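Long-range contact in ATPase BagA (PDB 6BS3), which forms, with its partner BagB, an ATP-hydrolysing heterodimer required for mycobacterial resistance to nitric oxide and to elevated glycerol: residues Ala92-Asp104 against Val122-Leu136. Numbering follows the deposited sequence.
Sequences AIDIEAAFLEYLD and VEFATTIAPGLRDVL
A chi1 of -176° swings the Phe99 ring away from its backbone N and toward Val122, while Leu136, its CG anti to the carbonyl carbon (chi1 -65°), projects the other way between Ile95 and Tyr102. The result is a reciprocal knobs-into-holes packing in the helical region that follows strand 86-92 of the P-loop ATPase sheet, away from the nucleotide, where helix 95-104 runs nearly at right angles to 122-128 and 130-136. Phe99 fills a hole made of residues from both of those helices, Val122, Ala125, Thr126 and Leu132, and so bridges the break between them. Val122 CG1 meets the ring edge close to its plane, 3.3 Å from Phe99 CD2, and Leu132 CD2 approaches Phe99 CE1 obliquely; Leu103 CD1, from the ring's own helix, lies over one face. Leu136 is the complementary knob. Its CD1 rests on Phe99 CB, its CD2 lies 3.6 Å from Tyr102 CB, and its CB meets Ile95 CD1 at 3.7 Å. Arg133 borders this apolar core: its CG crosses Ile95 CG1 at a slant, while NH1 donates a bent hydrogen bond to Thr126 O (2.9 Å), tying the two successive helices together. Another protein chain packs against Leu103 and Ala125, so the same helices also face the assembly partner. Beside Val122 two acidic side chains converge, Glu96 OE2 and Glu123 OE2 being 3.4 Å apart, a proximity that probably raises their proton affinity. A water mediates between them, donating to Glu96 OE1 and Glu123 OE2 and accepting from Glu123 N at 2.8 Å.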
ATOM      1  N   ALA A  92       9.666  17.186   7.389  1.00 40.76           N
ATOM      2  CA  ALA A  92       8.333  16.793   6.909  1.00 40.92           C
ATOM      3  C   ALA A  92       7.870  18.010   6.095  1.00 45.75           C
ATOM      4  O   ALA A  92       7.564  19.056   6.685  1.00 45.29           O
ATOM      5  CB  ALA A  92       7.390  16.536   8.087  1.00 41.24           C
ATOM      6  N   ILE A  93       7.981  17.943   4.750  1.00 42.95           N
ATOM      7  CA  ILE A  93       7.606  19.096   3.913  1.00 43.84           C
ATOM      8  C   ILE A  93       6.090  19.367   4.033  1.00 50.37           C
ATOM      9  O   ILE A  93       5.276  18.454   3.884  1.00 50.84           O
ATOM     10  CB  ILE A  93       8.066  18.982   2.422  1.00 46.65           C
ATOM     11  CG1 ILE A  93       9.608  18.866   2.289  1.00 45.96           C
ATOM     12  CG2 ILE A  93       7.525  20.171   1.590  1.00 47.36           C
ATOM     13  CD1 ILE A  93      10.109  18.454   0.817  1.00 41.37           C
ATOM     14  N   ASP A  94       5.740  20.609   4.357  1.00 48.20           N
ATOM     15  CA  ASP A  94       4.365  21.086   4.463  1.00 47.77           C
ATOM     16  C   ASP A  94       4.130  21.809   3.128  1.00 50.89           C
ATOM     17  O   ASP A  94       4.718  22.872   2.899  1.00 51.05           O
ATOM     18  CB  ASP A  94       4.264  22.032   5.674  1.00 50.04           C
ATOM     19  CG  ASP A  94       2.924  22.693   5.956  1.00 63.27           C
ATOM     20  OD1 ASP A  94       2.161  22.938   4.995  1.00 63.78           O
ATOM     21  OD2 ASP A  94       2.656  23.001   7.133  1.00 74.64           O
ATOM     22  N   ILE A  95       3.342  21.190   2.219  1.00 47.59           N
ATOM     23  CA  ILE A  95       3.089  21.709   0.862  1.00 47.43           C
ATOM     24  C   ILE A  95       2.431  23.099   0.883  1.00 51.13           C
ATOM     25  O   ILE A  95       2.757  23.942   0.046  1.00 50.12           O
ATOM     26  CB  ILE A  95       2.320  20.691  -0.053  1.00 50.28           C
ATOM     27  CG1 ILE A  95       2.454  21.051  -1.552  1.00 50.90           C
ATOM     28  CG2 ILE A  95       0.841  20.521   0.339  1.00 49.45           C
ATOM     29  CD1 ILE A  95       3.790  20.849  -2.136  1.00 54.63           C
ATOM     30  N   GLU A  96       1.544  23.339   1.863  1.00 48.94           N
ATOM     31  CA  GLU A  96       0.849  24.611   2.041  1.00 48.94           C
ATOM     32  C   GLU A  96       1.841  25.722   2.386  1.00 50.55           C
ATOM     33  O   GLU A  96       1.866  26.738   1.693  1.00 48.58           O
ATOM     34  CB  GLU A  96      -0.273  24.456   3.064  1.00 50.71           C
ATOM     35  CG  GLU A  96      -0.920  25.758   3.494  1.00 68.48           C
ATOM     36  CD  GLU A  96      -2.371  25.643   3.923  1.00 89.92           C
ATOM     37  OE1 GLU A  96      -2.972  26.705   4.195  1.00 76.04           O
ATOM     38  OE2 GLU A  96      -2.908  24.510   3.993  1.00 81.91           O
ATOM     39  N   ALA A  97       2.735  25.473   3.366  1.00 48.05           N
ATOM     40  CA  ALA A  97       3.795  26.416   3.759  1.00 47.93           C
ATOM     41  C   ALA A  97       4.840  26.581   2.640  1.00 51.92           C
ATOM     42  O   ALA A  97       5.329  27.695   2.447  1.00 51.44           O
ATOM     43  CB  ALA A  97       4.458  25.970   5.058  1.00 48.33           C
ATOM     44  N   ALA A  98       5.135  25.495   1.870  1.00 48.99           N
ATOM     45  CA  ALA A  98       6.071  25.542   0.721  1.00 48.30           C
ATOM     46  C   ALA A  98       5.497  26.408  -0.413  1.00 53.90           C
ATOM     47  O   ALA A  98       6.245  27.139  -1.057  1.00 54.21           O
ATOM     48  CB  ALA A  98       6.404  24.135   0.219  1.00 48.03           C
ATOM     49  N   PHE A  99       4.171  26.363  -0.624  1.00 52.89           N
ATOM     50  CA  PHE A  99       3.497  27.189  -1.634  1.00 54.49           C
ATOM     51  C   PHE A  99       3.561  28.697  -1.277  1.00 59.53           C
ATOM     52  O   PHE A  99       3.835  29.508  -2.162  1.00 58.63           O
ATOM     53  CB  PHE A  99       2.053  26.702  -1.898  1.00 56.78           C
ATOM     54  CG  PHE A  99       1.314  27.450  -2.990  1.00 59.95           C
ATOM     55  CD1 PHE A  99       1.905  27.677  -4.227  1.00 64.71           C
ATOM     56  CD2 PHE A  99       0.026  27.928  -2.780  1.00 63.68           C
ATOM     57  CE1 PHE A  99       1.230  28.389  -5.223  1.00 66.14           C
ATOM     58  CE2 PHE A  99      -0.658  28.615  -3.786  1.00 67.00           C
ATOM     59  CZ  PHE A  99      -0.056  28.835  -5.004  1.00 64.95           C
ATOM     60  N   LEU A 100       3.372  29.049   0.022  1.00 57.63           N
ATOM     61  CA  LEU A 100       3.472  30.432   0.529  1.00 58.24           C
ATOM     62  C   LEU A 100       4.906  30.960   0.416  1.00 60.65           C
ATOM     63  O   LEU A 100       5.105  32.118   0.058  1.00 59.70           O
ATOM     64  CB  LEU A 100       2.993  30.550   1.993  1.00 58.75           C
ATOM     65  CG  LEU A 100       1.573  30.099   2.347  1.00 63.65           C
ATOM     66  CD1 LEU A 100       1.281  30.378   3.796  1.00 64.50           C
ATOM     67  CD2 LEU A 100       0.551  30.801   1.525  1.00 65.53           C
ATOM     68  N   GLU A 101       5.894  30.103   0.714  1.00 57.25           N
ATOM     69  CA  GLU A 101       7.328  30.381   0.607  1.00 57.77           C
ATOM     70  C   GLU A 101       7.664  30.754  -0.852  1.00 63.65           C
ATOM     71  O   GLU A 101       8.399  31.699  -1.102  1.00 63.25           O
ATOM     72  CB  GLU A 101       8.088  29.099   0.979  1.00 59.23           C
ATOM     73  CG  GLU A 101       9.160  29.211   2.047  1.00 67.82           C
ATOM     74  CD  GLU A 101       9.751  27.880   2.485  1.00 88.04           C
ATOM     75  OE1 GLU A 101       9.722  26.898   1.699  1.00 78.56           O
ATOM     76  OE2 GLU A 101      10.249  27.825   3.633  1.00 79.57           O
ATOM     77  N   TYR A 102       7.097  29.999  -1.808  1.00 62.09           N
ATOM     78  CA  TYR A 102       7.268  30.147  -3.250  1.00 62.48           C
ATOM     79  C   TYR A 102       6.633  31.447  -3.736  1.00 67.47           C
ATOM     80  O   TYR A 102       7.310  32.219  -4.406  1.00 67.67           O
ATOM     81  CB  TYR A 102       6.665  28.908  -3.927  1.00 63.95           C
ATOM     82  CG  TYR A 102       6.576  28.898  -5.434  1.00 66.08           C
ATOM     83  CD1 TYR A 102       7.555  28.277  -6.203  1.00 68.65           C
ATOM     84  CD2 TYR A 102       5.424  29.332  -6.082  1.00 66.78           C
ATOM     85  CE1 TYR A 102       7.430  28.169  -7.589  1.00 69.76           C
ATOM     86  CE2 TYR A 102       5.291  29.239  -7.465  1.00 67.77           C
ATOM     87  CZ  TYR A 102       6.296  28.654  -8.215  1.00 76.68           C
ATOM     88  OH  TYR A 102       6.163  28.553  -9.579  1.00 80.92           O
ATOM     89  N   LEU A 103       5.356  31.707  -3.374  1.00 64.74           N
ATOM     90  CA  LEU A 103       4.641  32.934  -3.737  1.00 65.25           C
ATOM     91  C   LEU A 103       5.391  34.174  -3.267  1.00 71.76           C
ATOM     92  O   LEU A 103       5.536  35.130  -4.029  1.00 70.79           O
ATOM     93  CB  LEU A 103       3.222  32.940  -3.147  1.00 65.09           C
ATOM     94  CG  LEU A 103       2.147  32.181  -3.910  1.00 68.99           C
ATOM     95  CD1 LEU A 103       0.913  32.032  -3.061  1.00 69.23           C
ATOM     96  CD2 LEU A 103       1.772  32.891  -5.185  1.00 69.22           C
ATOM     97  N   ASP A 104       5.897  34.138  -2.027  1.00 71.72           N
ATOM     98  CA  ASP A 104       6.635  35.244  -1.430  1.00 73.79           C
ATOM     99  C   ASP A 104       8.044  35.431  -2.016  1.00 81.18           C
ATOM    100  O   ASP A 104       8.405  36.559  -2.329  1.00 81.36           O
ATOM    101  CB  ASP A 104       6.671  35.114   0.104  1.00 76.31           C
ATOM    102  CG  ASP A 104       7.301  36.287   0.833  1.00 94.00           C
ATOM    103  OD1 ASP A 104       6.852  37.445   0.611  1.00 95.50           O
ATOM    104  OD2 ASP A 104       8.235  36.051   1.633  1.00103.08           O
ATOM    105  N   VAL A 122      -4.968  27.521  -0.434  1.00 61.53           N
ATOM    106  CA  VAL A 122      -3.630  26.960  -0.684  1.00 62.02           C
ATOM    107  C   VAL A 122      -3.784  25.445  -0.844  1.00 67.38           C
ATOM    108  O   VAL A 122      -3.201  24.871  -1.767  1.00 67.87           O
ATOM    109  CB  VAL A 122      -2.591  27.364   0.401  1.00 66.08           C
ATOM    110  CG1 VAL A 122      -1.196  26.858   0.054  1.00 65.26           C
ATOM    111  CG2 VAL A 122      -2.573  28.877   0.613  1.00 65.91           C
ATOM    112  N   GLU A 123      -4.627  24.820   0.022  1.00 65.00           N
ATOM    113  CA  GLU A 123      -5.012  23.400  -0.017  1.00 65.25           C
ATOM    114  C   GLU A 123      -5.631  23.110  -1.372  1.00 65.93           C
ATOM    115  O   GLU A 123      -5.259  22.128  -2.007  1.00 67.02           O
ATOM    116  CB  GLU A 123      -6.069  23.090   1.060  1.00 67.37           C
ATOM    117  CG  GLU A 123      -5.527  22.976   2.471  1.00 84.75           C
ATOM    118  CD  GLU A 123      -6.536  23.276   3.563  1.00108.53           C
ATOM    119  OE1 GLU A 123      -7.534  22.527   3.679  1.00 89.70           O
ATOM    120  OE2 GLU A 123      -6.323  24.260   4.312  1.00106.08           O
ATOM    121  N   PHE A 124      -6.539  23.998  -1.832  1.00 58.20           N
ATOM    122  CA  PHE A 124      -7.231  23.911  -3.105  1.00 56.45           C
ATOM    123  C   PHE A 124      -6.259  23.911  -4.278  1.00 59.54           C
ATOM    124  O   PHE A 124      -6.233  22.935  -5.024  1.00 59.89           O
ATOM    125  CB  PHE A 124      -8.273  25.037  -3.217  1.00 58.26           C
ATOM    126  CG  PHE A 124      -9.128  24.996  -4.463  1.00 59.79           C
ATOM    127  CD1 PHE A 124     -10.239  24.157  -4.540  1.00 62.93           C
ATOM    128  CD2 PHE A 124      -8.829  25.797  -5.557  1.00 61.11           C
ATOM    129  CE1 PHE A 124     -11.026  24.117  -5.693  1.00 62.82           C
ATOM    130  CE2 PHE A 124      -9.613  25.747  -6.711  1.00 63.81           C
ATOM    131  CZ  PHE A 124     -10.713  24.917  -6.765  1.00 61.75           C
ATOM    132  N   ALA A 125      -5.443  24.983  -4.419  1.00 55.49           N
ATOM    133  CA  ALA A 125      -4.440  25.195  -5.483  1.00 54.52           C
ATOM    134  C   ALA A 125      -3.457  24.033  -5.625  1.00 56.52           C
ATOM    135  O   ALA A 125      -3.174  23.610  -6.752  1.00 54.71           O
ATOM    136  CB  ALA A 125      -3.681  26.494  -5.236  1.00 55.17           C
ATOM    137  N   THR A 126      -2.938  23.514  -4.483  1.00 53.58           N
ATOM    138  CA  THR A 126      -2.006  22.370  -4.459  1.00 53.45           C
ATOM    139  C   THR A 126      -2.727  21.078  -4.883  1.00 58.56           C
ATOM    140  O   THR A 126      -2.143  20.274  -5.610  1.00 57.56           O
ATOM    141  CB  THR A 126      -1.262  22.269  -3.112  1.00 60.08           C
ATOM    142  OG1 THR A 126      -2.199  22.345  -2.036  1.00 62.55           O
ATOM    143  CG2 THR A 126      -0.225  23.378  -2.934  1.00 58.41           C
ATOM    144  N   THR A 127      -4.019  20.916  -4.489  1.00 57.18           N
ATOM    145  CA  THR A 127      -4.846  19.748  -4.862  1.00 57.17           C
ATOM    146  C   THR A 127      -5.235  19.737  -6.349  1.00 61.66           C
ATOM    147  O   THR A 127      -5.121  18.693  -6.986  1.00 62.89           O
ATOM    148  CB  THR A 127      -6.072  19.624  -3.947  1.00 58.75           C
ATOM    149  OG1 THR A 127      -5.614  19.507  -2.608  1.00 54.44           O
ATOM    150  CG2 THR A 127      -6.933  18.419  -4.275  1.00 60.01           C
ATOM    151  N   ILE A 128      -5.689  20.881  -6.894  1.00 57.46           N
ATOM    152  CA  ILE A 128      -6.159  20.989  -8.282  1.00 56.95           C
ATOM    153  C   ILE A 128      -5.013  21.059  -9.322  1.00 58.74           C
ATOM    154  O   ILE A 128      -5.276  20.927 -10.525  1.00 57.49           O
ATOM    155  CB  ILE A 128      -7.194  22.144  -8.474  1.00 60.57           C
ATOM    156  CG1 ILE A 128      -6.609  23.542  -8.154  1.00 60.69           C
ATOM    157  CG2 ILE A 128      -8.493  21.881  -7.687  1.00 61.26           C
ATOM    158  CD1 ILE A 128      -6.201  24.326  -9.380  1.00 68.87           C
ATOM    159  N   ALA A 129      -3.758  21.245  -8.868  1.00 54.14           N
ATOM    160  CA  ALA A 129      -2.593  21.344  -9.757  1.00 53.48           C
ATOM    161  C   ALA A 129      -1.445  20.430  -9.270  1.00 56.93           C
ATOM    162  O   ALA A 129      -0.571  20.877  -8.516  1.00 55.80           O
ATOM    163  CB  ALA A 129      -2.145  22.794  -9.889  1.00 53.89           C
ATOM    164  N   PRO A 130      -1.478  19.128  -9.683  1.00 54.03           N
ATOM    165  CA  PRO A 130      -0.452  18.161  -9.237  1.00 53.10           C
ATOM    166  C   PRO A 130       0.969  18.473  -9.681  1.00 54.38           C
ATOM    167  O   PRO A 130       1.907  18.107  -8.978  1.00 52.58           O
ATOM    168  CB  PRO A 130      -0.946  16.824  -9.802  1.00 55.22           C
ATOM    169  CG  PRO A 130      -2.398  17.045 -10.153  1.00 60.03           C
ATOM    170  CD  PRO A 130      -2.462  18.472 -10.571  1.00 55.88           C
ATOM    171  N   GLY A 131       1.105  19.168 -10.815  1.00 50.44           N
ATOM    172  CA  GLY A 131       2.381  19.630 -11.355  1.00 50.03           C
ATOM    173  C   GLY A 131       3.012  20.695 -10.476  1.00 54.15           C
ATOM    174  O   GLY A 131       4.218  20.652 -10.225  1.00 54.60           O
ATOM    175  N   LEU A 132       2.194  21.649  -9.969  1.00 50.72           N
ATOM    176  CA  LEU A 132       2.652  22.688  -9.031  1.00 50.51           C
ATOM    177  C   LEU A 132       3.193  22.007  -7.741  1.00 52.68           C
ATOM    178  O   LEU A 132       4.257  22.368  -7.247  1.00 52.42           O
ATOM    179  CB  LEU A 132       1.493  23.662  -8.678  1.00 50.65           C
ATOM    180  CG  LEU A 132       1.826  24.749  -7.636  1.00 55.33           C
ATOM    181  CD1 LEU A 132       2.959  25.642  -8.118  1.00 55.23           C
ATOM    182  CD2 LEU A 132       0.602  25.578  -7.292  1.00 58.23           C
ATOM    183  N   ARG A 133       2.465  20.997  -7.244  1.00 47.84           N
ATOM    184  CA  ARG A 133       2.831  20.202  -6.087  1.00 47.44           C
ATOM    185  C   ARG A 133       4.227  19.603  -6.257  1.00 49.20           C
ATOM    186  O   ARG A 133       5.087  19.858  -5.423  1.00 48.12           O
ATOM    187  CB  ARG A 133       1.773  19.108  -5.879  1.00 49.10           C
ATOM    188  CG  ARG A 133       1.619  18.623  -4.452  1.00 57.59           C
ATOM    189  CD  ARG A 133       0.253  17.988  -4.277  1.00 63.60           C
ATOM    190  NE  ARG A 133       0.088  16.826  -5.150  1.00 69.02           N
ATOM    191  CZ  ARG A 133      -0.994  16.579  -5.882  1.00 78.39           C
ATOM    192  NH1 ARG A 133      -2.031  17.408  -5.850  1.00 59.13           N
ATOM    193  NH2 ARG A 133      -1.048  15.503  -6.651  1.00 69.61           N
ATOM    194  N   ASP A 134       4.476  18.890  -7.377  1.00 45.72           N
ATOM    195  CA  ASP A 134       5.771  18.264  -7.679  1.00 45.10           C
ATOM    196  C   ASP A 134       6.910  19.280  -7.874  1.00 49.51           C
ATOM    197  O   ASP A 134       8.046  18.971  -7.511  1.00 50.41           O
ATOM    198  CB  ASP A 134       5.653  17.297  -8.880  1.00 46.43           C
ATOM    199  CG  ASP A 134       4.686  16.124  -8.661  1.00 53.88           C
ATOM    200  OD1 ASP A 134       4.358  15.828  -7.488  1.00 54.50           O
ATOM    201  OD2 ASP A 134       4.257  15.510  -9.663  1.00 56.11           O
ATOM    202  N   VAL A 135       6.618  20.474  -8.452  1.00 45.03           N
ATOM    203  CA  VAL A 135       7.575  21.570  -8.638  1.00 44.20           C
ATOM    204  C   VAL A 135       8.020  22.075  -7.252  1.00 48.20           C
ATOM    205  O   VAL A 135       9.211  22.263  -7.026  1.00 48.93           O
ATOM    206  CB  VAL A 135       6.999  22.718  -9.537  1.00 47.88           C
ATOM    207  CG1 VAL A 135       7.739  24.049  -9.333  1.00 47.59           C
ATOM    208  CG2 VAL A 135       7.009  22.322 -11.005  1.00 47.43           C
ATOM    209  N   LEU A 136       7.064  22.278  -6.331  1.00 44.15           N
ATOM    210  CA  LEU A 136       7.343  22.747  -4.975  1.00 43.59           C
ATOM    211  C   LEU A 136       8.199  21.750  -4.203  1.00 46.95           C
ATOM    212  O   LEU A 136       9.145  22.164  -3.544  1.00 47.17           O
ATOM    213  CB  LEU A 136       6.033  23.030  -4.196  1.00 43.10           C
ATOM    214  CG  LEU A 136       5.146  24.165  -4.727  1.00 47.38           C
ATOM    215  CD1 LEU A 136       3.801  24.183  -4.020  1.00 47.10           C
ATOM    216  CD2 LEU A 136       5.830  25.513  -4.602  1.00 47.84           C
TER
HETATM  217  O   HOH W   1      -5.094  26.329   2.347  1.00 79.33           O